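Serine-rich secreted cell wall anchored (LPXTG-motif ) protein (Lactobacillus reuteri ATCC 53608, PDB 5NXK) probably acts as a cell-surface adhesin of a gut bacterium, mediating attachment to the host through a right-handed parallel beta-solenoid binding region. Local coordinates at residues G96-Y102 and G120-L126; S166-I171 and S198-T204. One frame throughout, in Å; residues are numbered along the deposited sequence.

How the contacts relate
Contacts 1 and 2 lie in series along one parallel sheet of the beta-solenoid, their centres about 9 Å apart. Contact 1 pairs strands 97-102 and 122-127, contact 2 pairs strands 168-171 and 200-205, and the sheet runs through all four because 122-127 and 168-171 are themselves neighbours. At that seam Leu124 N lies 2.8 Å from Ala168 O, a probable backbone hydrogen bond, while Lys122 N approaches the side-chain oxygen Asn167 OD1 at 2.7 Å. Lys122 and Asn167 thus connect the polar ends of the two contacts, and Asn125 and Asn170 join their side-chain amides further along the strands.

Contact 1 (G96-Y102 and G120-L126); sequences GVDTVTY and GVKTLNL
Lys122 reaches across to Asp98 and Gly96 at the N-terminal end of two parallel strands. From CB its chain bends at chi2 (-59°) and then extends: CD lies 4.0 Å from Asp98 CB, CE passes 3.6 Å from Asp98 OD2, and NZ ends among three acceptors, Asp98 OD2, Gly96 O and Ser94 O. Asp98 OD2 is 2.7 Å from Lys122 NZ in a salt bridge, with NZ approaching from above the carboxylate plane; Gly96 O is 2.8 Å from the same NZ. Ser94 OG bonds Asp98 OD1, so the buried ammonium has three acceptors and both carboxylate oxygens of Asp98 have partners. Beyond them the strands pair regularly, with Val100 N bonded to Thr123 O and Asn125 N to Val100 O. On the same face as the salt bridge, Val100 CG1 packs 3.8 Å from Leu124 CD1, and Tyr102 CB touches Leu126 CD2. The other face is polar: water 1 joins Thr99 OG1, Thr123 OG1 and Val121 O. Asn125 ND2 gives a weak bond to Thr101 OG1 at 3.3 Å, whereas Asn125 OD1 is engaged by Asn170. Strands 71-77 and 168-171 flank the pair within the sheet, while Val90 and Met92 of strand 90-92, in another sheet of the solenoid, pack on Val100 across the interior.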
ATOM      1  N   GLY A  96     -11.236 -13.530   3.693  1.00 21.03           N
ATOM      2  CA  GLY A  96     -10.134 -14.036   4.493  1.00 24.52           C
ATOM      3  C   GLY A  96      -8.828 -13.302   4.219  1.00 29.43           C
ATOM      4  O   GLY A  96      -8.825 -12.102   3.926  1.00 30.97           O
ATOM      5  N   VAL A  97      -7.720 -14.032   4.295  1.00 22.80           N
ATOM      6  CA  VAL A  97      -6.385 -13.448   4.182  1.00 28.19           C
ATOM      7  C   VAL A  97      -5.946 -13.230   2.725  1.00 27.28           C
ATOM      8  O   VAL A  97      -5.966 -14.168   1.914  1.00 31.20           O
ATOM      9  CB  VAL A  97      -5.337 -14.349   4.895  1.00 25.67           C
ATOM     10  CG1 VAL A  97      -3.920 -13.816   4.675  1.00 28.23           C
ATOM     11  CG2 VAL A  97      -5.652 -14.456   6.388  1.00 25.43           C
ATOM     12  N   ASP A  98      -5.551 -11.989   2.416  1.00 22.41           N
ATOM     13  CA  ASP A  98      -4.901 -11.629   1.152  1.00 21.74           C
ATOM     14  C   ASP A  98      -3.542 -11.028   1.470  1.00 25.72           C
ATOM     15  O   ASP A  98      -3.436 -10.127   2.309  1.00 23.73           O
ATOM     16  CB  ASP A  98      -5.687 -10.584   0.357  1.00 22.23           C
ATOM     17  CG  ASP A  98      -7.013 -11.088  -0.146  1.00 26.26           C
ATOM     18  OD1 ASP A  98      -7.092 -12.253  -0.582  1.00 30.24           O
ATOM     19  OD2 ASP A  98      -7.975 -10.297  -0.101  1.00 27.94           O
ATOM     20  N   THR A  99      -2.520 -11.502   0.780  1.00 25.14           N
ATOM     21  CA  THR A  99      -1.182 -10.956   0.894  1.00 30.03           C
ATOM     22  C   THR A  99      -0.679 -10.646  -0.509  1.00 31.10           C
ATOM     23  O   THR A  99      -0.740 -11.504  -1.379  1.00 29.67           O
ATOM     24  CB  THR A  99      -0.249 -11.941   1.608  1.00 27.57           C
ATOM     25  OG1 THR A  99      -0.752 -12.175   2.936  1.00 31.21           O
ATOM     26  CG2 THR A  99       1.168 -11.381   1.691  1.00 30.94           C
ATOM     27  N   VAL A 100      -0.235  -9.406  -0.729  1.00 24.92           N
ATOM     28  CA  VAL A 100       0.293  -8.970  -2.014  1.00 19.06           C
ATOM     29  C   VAL A 100       1.752  -8.562  -1.823  1.00 25.28           C
ATOM     30  O   VAL A 100       2.113  -7.839  -0.869  1.00 23.74           O
ATOM     31  CB  VAL A 100      -0.511  -7.781  -2.603  1.00 23.25           C
ATOM     32  CG1 VAL A 100       0.154  -7.259  -3.874  1.00 21.04           C
ATOM     33  CG2 VAL A 100      -1.977  -8.178  -2.861  1.00 23.28           C
ATOM     34  N   THR A 101       2.604  -9.034  -2.717  1.00 26.39           N
ATOM     35  CA  THR A 101       4.013  -8.697  -2.677  1.00 29.66           C
ATOM     36  C   THR A 101       4.428  -8.088  -4.001  1.00 26.58           C
ATOM     37  O   THR A 101       4.227  -8.691  -5.055  1.00 28.27           O
ATOM     38  CB  THR A 101       4.867  -9.940  -2.374  1.00 28.14           C
ATOM     39  OG1 THR A 101       4.518 -10.428  -1.081  1.00 31.00           O
ATOM     40  CG2 THR A 101       6.362  -9.608  -2.400  1.00 26.32           C
ATOM     41  N   TYR A 102       4.973  -6.878  -3.946  1.00 22.90           N
ATOM     42  CA  TYR A 102       5.566  -6.233  -5.112  1.00 25.66           C
ATOM     43  C   TYR A 102       7.073  -6.298  -4.977  1.00 23.82           C
ATOM     44  O   TYR A 102       7.630  -5.765  -4.022  1.00 28.05           O
ATOM     45  CB  TYR A 102       5.145  -4.768  -5.231  1.00 24.35           C
ATOM     46  CG  TYR A 102       3.754  -4.489  -5.761  1.00 27.02           C
ATOM     47  CD1 TYR A 102       2.905  -5.511  -6.172  1.00 25.56           C
ATOM     48  CD2 TYR A 102       3.292  -3.177  -5.844  1.00 26.23           C
ATOM     49  CE1 TYR A 102       1.627  -5.225  -6.672  1.00 22.11           C
ATOM     50  CE2 TYR A 102       2.033  -2.885  -6.328  1.00 31.42           C
ATOM     51  CZ  TYR A 102       1.205  -3.914  -6.740  1.00 28.75           C
ATOM     52  OH  TYR A 102      -0.046  -3.599  -7.211  1.00 28.82           O
ATOM     53  N   GLY A 120     -10.464 -10.268   6.734  1.00 19.99           N
ATOM     54  CA  GLY A 120      -9.220 -10.930   7.086  1.00 22.55           C
ATOM     55  C   GLY A 120      -7.992 -10.051   6.917  1.00 25.21           C
ATOM     56  O   GLY A 120      -8.072  -8.934   6.373  1.00 21.43           O
ATOM     57  N   VAL A 121      -6.842 -10.578   7.337  1.00 23.35           N
ATOM     58  CA  VAL A 121      -5.598  -9.798   7.351  1.00 20.40           C
ATOM     59  C   VAL A 121      -5.148  -9.450   5.946  1.00 25.12           C
ATOM     60  O   VAL A 121      -4.971 -10.336   5.105  1.00 23.20           O
ATOM     61  CB  VAL A 121      -4.467 -10.559   8.082  1.00 24.17           C
ATOM     62  CG1 VAL A 121      -3.149  -9.785   8.010  1.00 25.28           C
ATOM     63  CG2 VAL A 121      -4.864 -10.823   9.533  1.00 28.52           C
ATOM     64  N   LYS A 122      -4.969  -8.146   5.705  1.00 22.63           N
ATOM     65  CA  LYS A 122      -4.512  -7.630   4.415  1.00 20.45           C
ATOM     66  C   LYS A 122      -3.099  -7.064   4.518  1.00 24.41           C
ATOM     67  O   LYS A 122      -2.853  -6.097   5.256  1.00 24.39           O
ATOM     68  CB  LYS A 122      -5.461  -6.550   3.894  1.00 21.13           C
ATOM     69  CG  LYS A 122      -6.928  -6.936   3.967  1.00 20.75           C
ATOM     70  CD  LYS A 122      -7.194  -8.203   3.159  1.00 22.52           C
ATOM     71  CE  LYS A 122      -8.706  -8.417   2.936  1.00 23.97           C
ATOM     72  NZ  LYS A 122      -8.972  -9.771   2.366  1.00 23.66           N
ATOM     73  N   THR A 123      -2.196  -7.660   3.750  1.00 20.24           N
ATOM     74  CA  THR A 123      -0.783  -7.338   3.803  1.00 26.08           C
ATOM     75  C   THR A 123      -0.217  -6.987   2.425  1.00 26.13           C
ATOM     76  O   THR A 123      -0.427  -7.714   1.452  1.00 23.41           O
ATOM     77  CB  THR A 123       0.025  -8.531   4.387  1.00 26.58           C
ATOM     78  OG1 THR A 123      -0.515  -8.896   5.667  1.00 25.00           O
ATOM     79  CG2 THR A 123       1.492  -8.166   4.545  1.00 24.51           C
ATOM     80  N   LEU A 124       0.528  -5.886   2.363  1.00 23.23           N
ATOM     81  CA  LEU A 124       1.298  -5.527   1.179  1.00 21.72           C
ATOM     82  C   LEU A 124       2.778  -5.531   1.514  1.00 27.69           C
ATOM     83  O   LEU A 124       3.242  -4.753   2.354  1.00 24.24           O
ATOM     84  CB  LEU A 124       0.886  -4.153   0.650  1.00 24.43           C
ATOM     85  CG  LEU A 124       1.727  -3.582  -0.502  1.00 25.26           C
ATOM     86  CD1 LEU A 124       1.557  -4.443  -1.764  1.00 22.34           C
ATOM     87  CD2 LEU A 124       1.332  -2.139  -0.788  1.00 23.17           C
ATOM     88  N   ASN A 125       3.529  -6.402   0.851  1.00 25.31           N
ATOM     89  CA  ASN A 125       4.973  -6.422   1.038  1.00 26.77           C
ATOM     90  C   ASN A 125       5.636  -5.713  -0.139  1.00 29.91           C
ATOM     91  O   ASN A 125       5.256  -5.920  -1.294  1.00 29.25           O
ATOM     92  CB  ASN A 125       5.491  -7.857   1.171  1.00 22.80           C
ATOM     93  CG  ASN A 125       4.917  -8.564   2.374  1.00 27.93           C
ATOM     94  OD1 ASN A 125       4.997  -8.064   3.494  1.00 28.01           O
ATOM     95  ND2 ASN A 125       4.320  -9.730   2.154  1.00 32.00           N
ATOM     96  N   LEU A 126       6.605  -4.853   0.162  1.00 23.91           N
ATOM     97  CA  LEU A 126       7.296  -4.086  -0.854  1.00 19.71           C
ATOM     98  C   LEU A 126       8.764  -4.479  -0.801  1.00 25.39           C
ATOM     99  O   LEU A 126       9.438  -4.259   0.208  1.00 27.28           O
ATOM    100  CB  LEU A 126       7.107  -2.576  -0.639  1.00 21.36           C
ATOM    101  CG  LEU A 126       5.648  -2.107  -0.650  1.00 25.17           C
ATOM    102  CD1 LEU A 126       5.557  -0.613  -0.360  1.00 25.42           C
ATOM    103  CD2 LEU A 126       4.976  -2.454  -1.991  1.00 23.61           C
TER
HETATM  104  O   HOH W   1      -2.120 -10.984   4.917  1.00 24.60           O

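Contact 2 (S166-I171 and S198-T204); sequences SNAINI and SGISTVT
Thr204 OG1 is gripped by two groups: it donates to Asn170 OD1 at 2.8 Å and accepts a proton from water 3, which also donates to Ile171 O. The hydroxyl sits between the backbone N and the carbonyl carbon of its own residue, a torsion (chi1 67°) that brings it to the side of Asn170 OD1, at 111° to the C=O bond and tilted from the carbonyl plane. The two side chains run obliquely to one another. Asn170 ND2 turns to Asn125 OD1 on strand 122-127, the neighbour in the sheet. At the other end Asn167 spreads its amide between two strands: ND2 donates to Ile200 O at 2.9 Å, nearly in its own amide plane and straight (165°), while OD1 accepts from Lys122 N. Beside it Ser201 OG donates to Ser166 O at 3.0 Å, close to the carbonyl's own direction. The parallel backbone pairing includes Thr202 N to Asn167 O at 2.7 Å, the donor above the carbonyl plane, then Ile169 N to Thr202 O and Thr204 N to Ile169 O. Facing the solenoid interior, Ile169 CB lies 4.4 Å from Val203 CG2, and Leu190 touches both residues. Beside its backbone bonds, Asn167 thus adds a side-chain donor and acceptor that continue the strand-like pairing; its buried amide, bonded through both ND2 and OD1, should be fixed in rotation.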
ATOM      1  N   SER A 166      -5.369  -2.593   4.689  1.00 22.62           N
ATOM      2  CA  SER A 166      -5.942  -2.573   6.024  1.00 20.66           C
ATOM      3  C   SER A 166      -4.928  -2.806   7.148  1.00 21.02           C
ATOM      4  O   SER A 166      -4.918  -2.068   8.142  1.00 21.75           O
ATOM      5  CB  SER A 166      -7.062  -3.612   6.115  1.00 24.50           C
ATOM      6  OG  SER A 166      -7.750  -3.472   7.343  1.00 21.42           O
ATOM      7  N   ASN A 167      -4.087  -3.828   7.015  1.00 16.44           N
ATOM      8  CA  ASN A 167      -3.345  -4.300   8.195  1.00 23.21           C
ATOM      9  C   ASN A 167      -1.841  -4.141   8.198  1.00 20.66           C
ATOM     10  O   ASN A 167      -1.253  -3.894   9.255  1.00 25.44           O
ATOM     11  CB  ASN A 167      -3.661  -5.770   8.442  1.00 20.86           C
ATOM     12  CG  ASN A 167      -5.137  -6.006   8.582  1.00 21.06           C
ATOM     13  OD1 ASN A 167      -5.762  -6.553   7.678  1.00 22.74           O
ATOM     14  ND2 ASN A 167      -5.717  -5.551   9.692  1.00 19.61           N
ATOM     15  N   ALA A 168      -1.192  -4.360   7.062  1.00 18.38           N
ATOM     16  CA  ALA A 168       0.265  -4.246   7.087  1.00 22.45           C
ATOM     17  C   ALA A 168       0.880  -3.820   5.773  1.00 22.32           C
ATOM     18  O   ALA A 168       0.508  -4.313   4.716  1.00 20.29           O
ATOM     19  CB  ALA A 168       0.878  -5.565   7.537  1.00 24.19           C
ATOM     20  N   ILE A 169       1.807  -2.875   5.838  1.00 18.14           N
ATOM     21  CA  ILE A 169       2.682  -2.610   4.697  1.00 23.47           C
ATOM     22  C   ILE A 169       4.112  -2.811   5.192  1.00 24.93           C
ATOM     23  O   ILE A 169       4.569  -2.124   6.112  1.00 22.32           O
ATOM     24  CB  ILE A 169       2.483  -1.199   4.129  1.00 22.59           C
ATOM     25  CG1 ILE A 169       1.051  -1.025   3.615  1.00 20.04           C
ATOM     26  CG2 ILE A 169       3.455  -0.920   2.994  1.00 20.15           C
ATOM     27  CD1 ILE A 169       0.771   0.388   3.180  1.00 23.49           C
ATOM     28  N   ASN A 170       4.805  -3.779   4.608  1.00 19.54           N
ATOM     29  CA  ASN A 170       6.141  -4.121   5.074  1.00 24.89           C
ATOM     30  C   ASN A 170       7.155  -3.788   3.994  1.00 29.47           C
ATOM     31  O   ASN A 170       7.092  -4.336   2.905  1.00 29.06           O
ATOM     32  CB  ASN A 170       6.240  -5.615   5.411  1.00 19.95           C
ATOM     33  CG  ASN A 170       5.240  -6.052   6.463  1.00 25.03           C
ATOM     34  OD1 ASN A 170       5.146  -5.456   7.536  1.00 25.45           O
ATOM     35  ND2 ASN A 170       4.471  -7.102   6.149  1.00 18.93           N
ATOM     36  N   ILE A 171       8.115  -2.935   4.307  1.00 22.99           N
ATOM     37  CA  ILE A 171       9.236  -2.690   3.410  1.00 22.88           C
ATOM     38  C   ILE A 171      10.296  -3.708   3.785  1.00 20.99           C
ATOM     39  O   ILE A 171      10.811  -3.708   4.901  1.00 29.03           O
ATOM     40  CB  ILE A 171       9.793  -1.248   3.509  1.00 24.15           C
ATOM     41  CG1 ILE A 171       8.847  -0.234   2.851  1.00 28.75           C
ATOM     42  CG2 ILE A 171      11.121  -1.132   2.778  1.00 22.43           C
ATOM     43  CD1 ILE A 171       7.489  -0.085   3.488  1.00 27.42           C
ATOM     44  N   SER A 198      -8.492  -8.676  12.896  1.00 23.08           N
ATOM     45  CA  SER A 198      -7.335  -8.368  13.757  1.00 23.86           C
ATOM     46  C   SER A 198      -7.327  -6.990  14.397  1.00 22.87           C
ATOM     47  O   SER A 198      -6.841  -6.848  15.520  1.00 24.22           O
ATOM     48  CB  SER A 198      -6.025  -8.539  12.971  1.00 27.46           C
ATOM     49  OG  SER A 198      -5.846  -7.494  12.021  1.00 27.70           O
ATOM     50  N   GLY A 199      -7.827  -5.972  13.700  1.00 19.29           N
ATOM     51  CA  GLY A 199      -7.805  -4.625  14.248  1.00 18.24           C
ATOM     52  C   GLY A 199      -6.406  -4.043  14.416  1.00 18.33           C
ATOM     53  O   GLY A 199      -6.195  -3.089  15.175  1.00 23.58           O
ATOM     54  N   ILE A 200      -5.457  -4.593  13.674  1.00 21.37           N
ATOM     55  CA  ILE A 200      -4.058  -4.172  13.749  1.00 25.00           C
ATOM     56  C   ILE A 200      -3.628  -3.502  12.447  1.00 23.94           C
ATOM     57  O   ILE A 200      -3.876  -4.038  11.365  1.00 22.72           O
ATOM     58  CB  ILE A 200      -3.137  -5.377  14.012  1.00 18.10           C
ATOM     59  CG1 ILE A 200      -3.494  -6.022  15.355  1.00 21.54           C
ATOM     60  CG2 ILE A 200      -1.653  -4.967  13.975  1.00 18.79           C
ATOM     61  CD1 ILE A 200      -2.823  -7.375  15.569  1.00 22.14           C
ATOM     62  N   SER A 201      -3.009  -2.327  12.550  1.00 21.22           N
ATOM     63  CA  SER A 201      -2.482  -1.637  11.373  1.00 22.86           C
ATOM     64  C   SER A 201      -1.004  -1.323  11.587  1.00 23.71           C
ATOM     65  O   SER A 201      -0.653  -0.582  12.505  1.00 22.19           O
ATOM     66  CB  SER A 201      -3.263  -0.347  11.096  1.00 22.94           C
ATOM     67  OG  SER A 201      -4.604  -0.631  10.721  1.00 20.82           O
ATOM     68  N   THR A 202      -0.155  -1.823  10.692  1.00 22.24           N
ATOM     69  CA  THR A 202       1.300  -1.778  10.889  1.00 23.85           C
ATOM     70  C   THR A 202       2.075  -1.445   9.629  1.00 22.19           C
ATOM     71  O   THR A 202       1.813  -2.014   8.586  1.00 23.28           O
ATOM     72  CB  THR A 202       1.824  -3.130  11.411  1.00 25.04           C
ATOM     73  OG1 THR A 202       1.229  -3.403  12.679  1.00 28.61           O
ATOM     74  CG2 THR A 202       3.333  -3.105  11.583  1.00 25.13           C
ATOM     75  N   VAL A 203       3.005  -0.501   9.727  1.00 19.66           N
ATOM     76  CA  VAL A 203       4.018  -0.292   8.692  1.00 21.79           C
ATOM     77  C   VAL A 203       5.373  -0.664   9.257  1.00 23.82           C
ATOM     78  O   VAL A 203       5.728  -0.206  10.346  1.00 21.47           O
ATOM     79  CB  VAL A 203       4.052   1.157   8.199  1.00 21.74           C
ATOM     80  CG1 VAL A 203       5.195   1.362   7.173  1.00 19.28           C
ATOM     81  CG2 VAL A 203       2.694   1.531   7.601  1.00 22.92           C
ATOM     82  N   THR A 204       6.117  -1.521   8.563  1.00 20.23           N
ATOM     83  CA  THR A 204       7.473  -1.842   9.022  1.00 19.44           C
ATOM     84  C   THR A 204       8.482  -1.476   7.947  1.00 23.57           C
ATOM     85  O   THR A 204       8.171  -1.526   6.759  1.00 24.00           O
ATOM     86  CB  THR A 204       7.666  -3.334   9.362  1.00 21.85           C
ATOM     87  OG1 THR A 204       7.570  -4.115   8.158  1.00 24.41           O
ATOM     88  CG2 THR A 204       6.612  -3.798  10.346  1.00 24.16           C
TER
HETATM   89  O   HOH W   2      -7.686  -8.291  10.004  1.00 23.60           O
HETATM   90  O   HOH W   3       9.641  -5.158   7.028  1.00 23.80           O